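Local coordinates for tungstate ABC transporter, periplasmic tungstate-binding protein (Geobacter sulfurreducens, PDB 3LR1), which probably captures tungstate in the periplasm and delivers it to the membrane components of an ABC transporter for uptake, at residues 133-138 against 144-149; 92-97 against 165-170. All coordinates share one frame; numbering follows the deposited sequence.

Interaction 1: residues 133-138 against 144-149; sequences DLWKSA and GNWYVE
The indole of W135 meets two aromatic side chains of the 144-149 segment, W146 and Y147, and brings only its outer carbons CH2 and CZ2 to the edge of the W146 ring, near that ring's plane. The closest touch is between the two indoles, CH2 of W135 to CH2 of W146, at 3.5 Å, and the pair is oblique, the six-membered rings inclined at 61°. One face of W146 carries CB of its own neighbour Y147, set 3.9 Å above the plane and toward the rim. Y147 runs past W135 in the opposite direction, its ring at 85° to the five-membered ring of the indole, and NE1 of W135 lies 3.7 Å from CE1 of Y147. The phenol is laid alongside the indole in this way by a chi1 of -174°, which puts CG anti to the backbone N.

The polar ends are tied together through the helix: E131 OE2 accepts hydrogen bonds from both NE1 of W135 and OH of Y147, which helps to set the rotation of the indole and the position of the phenol. L108 and A112 of helix 104-114 also pack on W135, and V140 and P142 close in from the connecting loop. Losing the indole of W135 to an alanine here is likely to open a gap beside W146 and Y147 and leave E131 OE2 without the indole N-H. The result is an aromatic cluster between helix 126-137 and strand 147-149 of a beta-alpha-beta unit, the building block of the alpha/beta lobes of periplasmic binding proteins.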
ATOM      1  N   ASP A 133     -14.441  -3.576  -1.847  1.00 28.11           N
ATOM      2  CA  ASP A 133     -15.407  -2.620  -1.286  1.00 29.13           C
ATOM      3  C   ASP A 133     -16.077  -1.814  -2.375  1.00 28.73           C
ATOM      4  O   ASP A 133     -17.279  -1.555  -2.280  1.00 29.20           O
ATOM      5  CB  ASP A 133     -14.758  -1.688  -0.244  1.00 29.50           C
ATOM      6  CG  ASP A 133     -14.348  -2.437   1.033  1.00 32.92           C
ATOM      7  OD1 ASP A 133     -14.756  -3.622   1.223  1.00 34.43           O
ATOM      8  OD2 ASP A 133     -13.568  -1.838   1.829  1.00 38.04           O
ATOM      9  N   LEU A 134     -15.311  -1.424  -3.408  1.00 27.44           N
ATOM     10  CA  LEU A 134     -15.841  -0.614  -4.499  1.00 27.08           C
ATOM     11  C   LEU A 134     -16.735  -1.418  -5.425  1.00 26.83           C
ATOM     12  O   LEU A 134     -17.777  -0.938  -5.796  1.00 27.47           O
ATOM     13  CB  LEU A 134     -14.733   0.009  -5.334  1.00 26.44           C
ATOM     14  CG  LEU A 134     -13.859   1.121  -4.775  1.00 26.12           C
ATOM     15  CD1 LEU A 134     -12.661   1.305  -5.739  1.00 22.88           C
ATOM     16  CD2 LEU A 134     -14.646   2.441  -4.561  1.00 24.71           C
ATOM     17  N   TRP A 135     -16.338  -2.621  -5.826  1.00 27.81           N
ATOM     18  CA  TRP A 135     -17.308  -3.537  -6.488  1.00 29.08           C
ATOM     19  C   TRP A 135     -18.649  -3.666  -5.708  1.00 30.76           C
ATOM     20  O   TRP A 135     -19.727  -3.528  -6.280  1.00 31.06           O
ATOM     21  CB  TRP A 135     -16.709  -4.915  -6.742  1.00 28.49           C
ATOM     22  CG  TRP A 135     -15.670  -4.952  -7.843  1.00 25.98           C
ATOM     23  CD1 TRP A 135     -14.375  -5.351  -7.721  1.00 24.58           C
ATOM     24  CD2 TRP A 135     -15.845  -4.600  -9.223  1.00 23.34           C
ATOM     25  NE1 TRP A 135     -13.737  -5.300  -8.929  1.00 23.25           N
ATOM     26  CE2 TRP A 135     -14.606  -4.790  -9.860  1.00 23.32           C
ATOM     27  CE3 TRP A 135     -16.932  -4.127  -9.983  1.00 22.58           C
ATOM     28  CZ2 TRP A 135     -14.421  -4.525 -11.206  1.00 22.80           C
ATOM     29  CZ3 TRP A 135     -16.745  -3.879 -11.304  1.00 21.06           C
ATOM     30  CH2 TRP A 135     -15.507  -4.065 -11.909  1.00 22.52           C
ATOM     31  N   LYS A 136     -18.576  -3.893  -4.408  1.00 32.62           N
ATOM     32  CA  LYS A 136     -19.782  -4.013  -3.596  1.00 35.39           C
ATOM     33  C   LYS A 136     -20.633  -2.724  -3.593  1.00 36.52           C
ATOM     34  O   LYS A 136     -21.841  -2.800  -3.712  1.00 36.60           O
ATOM     35  CB  LYS A 136     -19.416  -4.427  -2.154  1.00 36.02           C
ATOM     36  CG  LYS A 136     -20.567  -5.063  -1.370  1.00 39.23           C
ATOM     37  CD  LYS A 136     -20.234  -5.175   0.133  1.00 41.78           C
ATOM     38  CE  LYS A 136     -20.689  -6.529   0.715  1.00 43.76           C
ATOM     39  NZ  LYS A 136     -20.795  -6.506   2.226  1.00 44.71           N
ATOM     40  N   SER A 137     -19.996  -1.548  -3.487  1.00 37.84           N
ATOM     41  CA  SER A 137     -20.673  -0.226  -3.600  1.00 38.83           C
ATOM     42  C   SER A 137     -21.291   0.002  -4.976  1.00 39.44           C
ATOM     43  O   SER A 137     -22.302   0.703  -5.107  1.00 39.59           O
ATOM     44  CB  SER A 137     -19.683   0.923  -3.325  1.00 39.20           C
ATOM     45  OG  SER A 137     -19.220   0.947  -1.970  1.00 40.29           O
ATOM     46  N   ALA A 138     -20.673  -0.572  -6.008  1.00 40.30           N
ATOM     47  CA  ALA A 138     -21.245  -0.529  -7.360  1.00 40.84           C
ATOM     48  C   ALA A 138     -22.408  -1.522  -7.487  1.00 41.50           C
ATOM     49  O   ALA A 138     -23.138  -1.527  -8.497  1.00 40.85           O
ATOM     50  CB  ALA A 138     -20.195  -0.838  -8.404  1.00 40.30           C
ATOM     51  N   GLY A 144     -16.520 -12.933 -14.951  1.00 42.72           N
ATOM     52  CA  GLY A 144     -16.448 -12.779 -16.393  1.00 41.70           C
ATOM     53  C   GLY A 144     -15.244 -13.521 -16.897  1.00 40.95           C
ATOM     54  O   GLY A 144     -14.825 -14.539 -16.314  1.00 42.62           O
ATOM     55  N   ASN A 145     -14.699 -13.048 -18.000  1.00 38.21           N
ATOM     56  CA  ASN A 145     -13.334 -13.386 -18.319  1.00 36.16           C
ATOM     57  C   ASN A 145     -12.483 -12.179 -18.130  1.00 33.73           C
ATOM     58  O   ASN A 145     -11.299 -12.277 -17.816  1.00 32.51           O
ATOM     59  CB  ASN A 145     -13.205 -13.832 -19.760  1.00 36.66           C
ATOM     60  CG  ASN A 145     -11.783 -14.215 -20.099  1.00 35.82           C
ATOM     61  OD1 ASN A 145     -11.149 -13.562 -20.920  1.00 38.67           O
ATOM     62  ND2 ASN A 145     -11.259 -15.238 -19.425  1.00 33.02           N
ATOM     63  N   TRP A 146     -13.109 -11.042 -18.397  1.00 31.86           N
ATOM     64  CA  TRP A 146     -12.482  -9.734 -18.312  1.00 30.46           C
ATOM     65  C   TRP A 146     -11.878  -9.522 -16.901  1.00 29.27           C
ATOM     66  O   TRP A 146     -10.900  -8.830 -16.771  1.00 29.25           O
ATOM     67  CB  TRP A 146     -13.514  -8.647 -18.711  1.00 29.74           C
ATOM     68  CG  TRP A 146     -14.656  -8.638 -17.771  1.00 28.71           C
ATOM     69  CD1 TRP A 146     -15.799  -9.383 -17.858  1.00 28.53           C
ATOM     70  CD2 TRP A 146     -14.746  -7.903 -16.553  1.00 26.19           C
ATOM     71  NE1 TRP A 146     -16.592  -9.145 -16.771  1.00 29.07           N
ATOM     72  CE2 TRP A 146     -15.979  -8.218 -15.966  1.00 28.01           C
ATOM     73  CE3 TRP A 146     -13.917  -6.979 -15.923  1.00 24.85           C
ATOM     74  CZ2 TRP A 146     -16.383  -7.671 -14.749  1.00 27.83           C
ATOM     75  CZ3 TRP A 146     -14.321  -6.435 -14.730  1.00 24.37           C
ATOM     76  CH2 TRP A 146     -15.540  -6.780 -14.155  1.00 25.88           C
ATOM     77  N   TYR A 147     -12.462 -10.139 -15.868  1.00 28.38           N
ATOM     78  CA  TYR A 147     -12.021  -9.947 -14.470  1.00 27.80           C
ATOM     79  C   TYR A 147     -10.908 -10.896 -14.080  1.00 28.22           C
ATOM     80  O   TYR A 147     -11.162 -12.082 -13.852  1.00 28.79           O
ATOM     81  CB  TYR A 147     -13.189 -10.196 -13.533  1.00 27.22           C
ATOM     82  CG  TYR A 147     -12.820  -9.876 -12.134  1.00 27.52           C
ATOM     83  CD1 TYR A 147     -12.523  -8.556 -11.779  1.00 26.14           C
ATOM     84  CD2 TYR A 147     -12.715 -10.848 -11.172  1.00 27.69           C
ATOM     85  CE1 TYR A 147     -12.165  -8.227 -10.526  1.00 25.61           C
ATOM     86  CE2 TYR A 147     -12.350 -10.493  -9.868  1.00 28.03           C
ATOM     87  CZ  TYR A 147     -12.073  -9.165  -9.575  1.00 25.80           C
ATOM     88  OH  TYR A 147     -11.716  -8.748  -8.305  1.00 24.80           O
ATOM     89  N   VAL A 148      -9.673 -10.398 -14.026  1.00 28.13           N
ATOM     90  CA  VAL A 148      -8.511 -11.253 -13.741  1.00 28.65           C
ATOM     91  C   VAL A 148      -8.009 -11.092 -12.331  1.00 29.70           C
ATOM     92  O   VAL A 148      -7.875  -9.961 -11.850  1.00 30.28           O
ATOM     93  CB  VAL A 148      -7.328 -10.886 -14.622  1.00 28.73           C
ATOM     94  CG1 VAL A 148      -6.186 -11.900 -14.385  1.00 29.37           C
ATOM     95  CG2 VAL A 148      -7.764 -10.804 -16.077  1.00 25.86           C
ATOM     96  N   GLU A 149      -7.681 -12.184 -11.666  1.00 29.48           N
ATOM     97  CA  GLU A 149      -7.169 -12.082 -10.302  1.00 30.73           C
ATOM     98  C   GLU A 149      -5.702 -12.476 -10.304  1.00 30.42           C
ATOM     99  O   GLU A 149      -5.395 -13.640 -10.411  1.00 29.38           O
ATOM    100  CB  GLU A 149      -7.979 -12.999  -9.390  1.00 31.83           C
ATOM    101  CG  GLU A 149      -9.496 -12.798  -9.488  1.00 33.50           C
ATOM    102  CD  GLU A 149     -10.203 -13.534  -8.393  1.00 36.97           C
ATOM    103  OE1 GLU A 149     -10.272 -14.784  -8.474  1.00 39.46           O
ATOM    104  OE2 GLU A 149     -10.652 -12.870  -7.436  1.00 37.83           O
TER

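Interaction 2: residues 92-97 against 165-170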
ATOM      1  N   LYS A  92      -4.277   4.708 -22.961  1.00 23.92           N
ATOM      2  CA  LYS A  92      -4.514   6.119 -23.129  1.00 25.35           C
ATOM      3  C   LYS A  92      -5.697   6.490 -24.010  1.00 25.65           C
ATOM      4  O   LYS A  92      -6.116   7.615 -24.021  1.00 25.17           O
ATOM      5  CB  LYS A  92      -3.264   6.858 -23.539  1.00 25.94           C
ATOM      6  CG  LYS A  92      -2.873   6.787 -24.976  1.00 29.54           C
ATOM      7  CD  LYS A  92      -1.757   7.736 -25.162  1.00 32.36           C
ATOM      8  CE  LYS A  92      -1.028   7.563 -26.450  1.00 33.99           C
ATOM      9  NZ  LYS A  92      -0.777   8.905 -26.999  1.00 37.00           N
ATOM     10  N   ASN A  93      -6.239   5.505 -24.704  1.00 24.87           N
ATOM     11  CA  ASN A  93      -7.417   5.671 -25.532  1.00 25.72           C
ATOM     12  C   ASN A  93      -8.709   5.133 -24.907  1.00 25.58           C
ATOM     13  O   ASN A  93      -9.722   5.057 -25.541  1.00 25.34           O
ATOM     14  CB  ASN A  93      -7.163   5.083 -26.924  1.00 20.00           C
ATOM     15  CG  ASN A  93      -7.441   3.646 -26.993  1.00 20.00           C
ATOM     16  OD1 ASN A  93      -7.988   3.171 -27.947  1.00 20.00           O
ATOM     17  ND2 ASN A  93      -7.086   2.945 -25.977  1.00 20.00           N
ATOM     18  N   ASP A  94      -8.623   4.735 -23.653  1.00 25.30           N
ATOM     19  CA  ASP A  94      -9.743   4.516 -22.785  1.00 24.83           C
ATOM     20  C   ASP A  94     -10.960   3.986 -23.498  1.00 25.58           C
ATOM     21  O   ASP A  94     -11.907   4.682 -23.630  1.00 24.31           O
ATOM     22  CB  ASP A  94     -10.055   5.846 -22.095  1.00 24.75           C
ATOM     23  CG  ASP A  94     -11.177   5.755 -21.112  1.00 22.64           C
ATOM     24  OD1 ASP A  94     -11.585   4.686 -20.752  1.00 20.92           O
ATOM     25  OD2 ASP A  94     -11.670   6.784 -20.741  1.00 23.08           O
ATOM     26  N   PRO A  95     -10.930   2.738 -23.932  1.00 26.96           N
ATOM     27  CA  PRO A  95     -12.037   2.176 -24.728  1.00 27.49           C
ATOM     28  C   PRO A  95     -13.348   2.083 -23.963  1.00 27.32           C
ATOM     29  O   PRO A  95     -14.434   2.158 -24.581  1.00 27.22           O
ATOM     30  CB  PRO A  95     -11.559   0.763 -25.062  1.00 28.05           C
ATOM     31  CG  PRO A  95     -10.125   0.747 -24.818  1.00 28.12           C
ATOM     32  CD  PRO A  95      -9.780   1.810 -23.863  1.00 27.53           C
ATOM     33  N   ALA A  96     -13.253   1.894 -22.649  1.00 25.48           N
ATOM     34  CA  ALA A  96     -14.429   1.823 -21.810  1.00 25.44           C
ATOM     35  C   ALA A  96     -15.000   3.223 -21.482  1.00 24.59           C
ATOM     36  O   ALA A  96     -16.092   3.346 -20.949  1.00 25.42           O
ATOM     37  CB  ALA A  96     -14.115   1.019 -20.539  1.00 26.10           C
ATOM     38  N   GLY A  97     -14.253   4.273 -21.812  1.00 23.01           N
ATOM     39  CA  GLY A  97     -14.690   5.640 -21.572  1.00 22.24           C
ATOM     40  C   GLY A  97     -14.819   5.957 -20.107  1.00 21.09           C
ATOM     41  O   GLY A  97     -15.724   6.690 -19.685  1.00 21.33           O
ATOM     42  N   ARG A 165      -3.180  -4.350 -22.002  1.00 24.95           N
ATOM     43  CA  ARG A 165      -3.937  -3.124 -22.270  1.00 24.27           C
ATOM     44  C   ARG A 165      -5.251  -3.103 -21.500  1.00 22.07           C
ATOM     45  O   ARG A 165      -6.351  -2.842 -22.054  1.00 21.41           O
ATOM     46  CB  ARG A 165      -4.113  -2.969 -23.776  1.00 25.78           C
ATOM     47  CG  ARG A 165      -2.782  -2.520 -24.350  1.00 29.57           C
ATOM     48  CD  ARG A 165      -2.530  -3.286 -25.499  1.00 32.65           C
ATOM     49  NE  ARG A 165      -3.709  -3.203 -26.365  1.00 36.36           N
ATOM     50  CZ  ARG A 165      -4.125  -4.168 -27.187  1.00 37.48           C
ATOM     51  NH1 ARG A 165      -3.456  -5.322 -27.272  1.00 36.87           N
ATOM     52  NH2 ARG A 165      -5.220  -3.957 -27.916  1.00 37.80           N
ATOM     53  N   ALA A 166      -5.095  -3.398 -20.216  1.00 19.06           N
ATOM     54  CA  ALA A 166      -6.194  -3.554 -19.263  1.00 18.68           C
ATOM     55  C   ALA A 166      -6.227  -2.324 -18.367  1.00 18.30           C
ATOM     56  O   ALA A 166      -5.310  -1.467 -18.384  1.00 19.13           O
ATOM     57  CB  ALA A 166      -6.033  -4.863 -18.409  1.00 17.41           C
ATOM     58  N   TYR A 167      -7.339  -2.217 -17.631  1.00 18.45           N
ATOM     59  CA  TYR A 167      -7.471  -1.278 -16.563  1.00 16.59           C
ATOM     60  C   TYR A 167      -7.095  -1.975 -15.251  1.00 17.52           C
ATOM     61  O   TYR A 167      -7.152  -3.188 -15.129  1.00 18.19           O
ATOM     62  CB  TYR A 167      -8.912  -0.786 -16.476  1.00 16.73           C
ATOM     63  CG  TYR A 167      -9.425  -0.040 -17.665  1.00 16.70           C
ATOM     64  CD1 TYR A 167      -9.496   1.353 -17.645  1.00 17.60           C
ATOM     65  CD2 TYR A 167      -9.946  -0.701 -18.779  1.00 17.55           C
ATOM     66  CE1 TYR A 167     -10.008   2.060 -18.723  1.00 19.50           C
ATOM     67  CE2 TYR A 167     -10.467   0.027 -19.862  1.00 19.10           C
ATOM     68  CZ  TYR A 167     -10.500   1.398 -19.819  1.00 19.42           C
ATOM     69  OH  TYR A 167     -11.039   2.144 -20.891  1.00 21.50           O
ATOM     70  N   THR A 168      -6.686  -1.185 -14.278  1.00 16.90           N
ATOM     71  CA  THR A 168      -6.437  -1.669 -12.953  1.00 17.09           C
ATOM     72  C   THR A 168      -6.588  -0.528 -11.947  1.00 16.44           C
ATOM     73  O   THR A 168      -6.362   0.668 -12.300  1.00 16.71           O
ATOM     74  CB  THR A 168      -5.033  -2.383 -12.835  1.00 17.42           C
ATOM     75  OG1 THR A 168      -5.011  -3.117 -11.591  1.00 17.60           O
ATOM     76  CG2 THR A 168      -3.857  -1.397 -12.870  1.00 17.72           C
ATOM     77  N   LEU A 169      -6.955  -0.901 -10.717  1.00 16.19           N
ATOM     78  CA  LEU A 169      -6.992  -0.031  -9.587  1.00 16.20           C
ATOM     79  C   LEU A 169      -5.606  -0.097  -8.956  1.00 16.12           C
ATOM     80  O   LEU A 169      -5.089  -1.187  -8.675  1.00 17.25           O
ATOM     81  CB  LEU A 169      -8.072  -0.467  -8.590  1.00 17.24           C
ATOM     82  CG  LEU A 169      -8.210   0.393  -7.359  1.00 17.61           C
ATOM     83  CD1 LEU A 169      -8.996   1.744  -7.698  1.00 17.53           C
ATOM     84  CD2 LEU A 169      -8.882  -0.426  -6.220  1.00 23.63           C
ATOM     85  N   THR A 170      -4.969   1.070  -8.829  1.00 14.83           N
ATOM     86  CA  THR A 170      -3.615   1.162  -8.286  1.00 14.98           C
ATOM     87  C   THR A 170      -3.501   2.291  -7.284  1.00 14.54           C
ATOM     88  O   THR A 170      -4.181   3.294  -7.392  1.00 14.19           O
ATOM     89  CB  THR A 170      -2.513   1.329  -9.421  1.00 15.30           C
ATOM     90  OG1 THR A 170      -1.201   1.328  -8.832  1.00 18.26           O
ATOM     91  CG2 THR A 170      -2.671   2.618 -10.219  1.00 13.88           C
TER
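Y167 pushes its phenol into the turn from D94 to G97, where D94, P95 and A96 touch it, and its hydroxyl is the tightly held point of the contact. OH donates to OD1 of D94 at 2.6 Å, using the anti lone pair of the carboxylate oxygen, while the backbone N of A96 donates back to the same OH at 2.8 Å with an N-H...O angle of 154°. The carboxylate stands 74° from the ring plane, yet OD1 itself arrives in that plane at the ring edge. D94 reaches the hydroxyl with CG anti to its own N (chi1 -178°), and both its oxygens serve the following loop as well: OD1 accepts from I98 N and OD2 from A99 N. CB of A96 packs against the ring, 3.7 Å from CZ of Y167.

The solvent side is looser. P95 lies at the exposed rim, its CD 3.2 Å from OH of Y167 but its N without a hydrogen to share, and K92 and N93 lead away at the surface without touching the strand segment. Inward, by contrast, Y167 is buried, with I98, A116 and L188 packed round it.

The turn is a type I beta turn, closed by G97 N to the carbonyl O of D94. A tyrosine hydroxyl thus pins this turn, in the loop after strand 78-90, to strand 167-171 in the central sheet of an alpha/beta lobe of the periplasmic-binding-protein fold.

In the fold
Interactions 1 and 2 lie in the same part of the fold, their centres about 14 Å apart, and in sequence the first is nested inside the loop closed by the second. Strand 118-120 stands between them in the sheet, pairing in parallel with strand 147-149 of interaction 1 and with strand 167-171 of interaction 2. They also touch directly, through CD1 of L134 on the helix and CD1 of L169 on the strand, 4.2 Å apart. Helix 104-114, which packs on the tryptophans of interaction 1, follows the loop pinned by Y167. Interaction 1 is aromatic packing and interaction 2 a hydrogen-bonded turn; their centres lie about 19 and 21 Å from the centre of the chain.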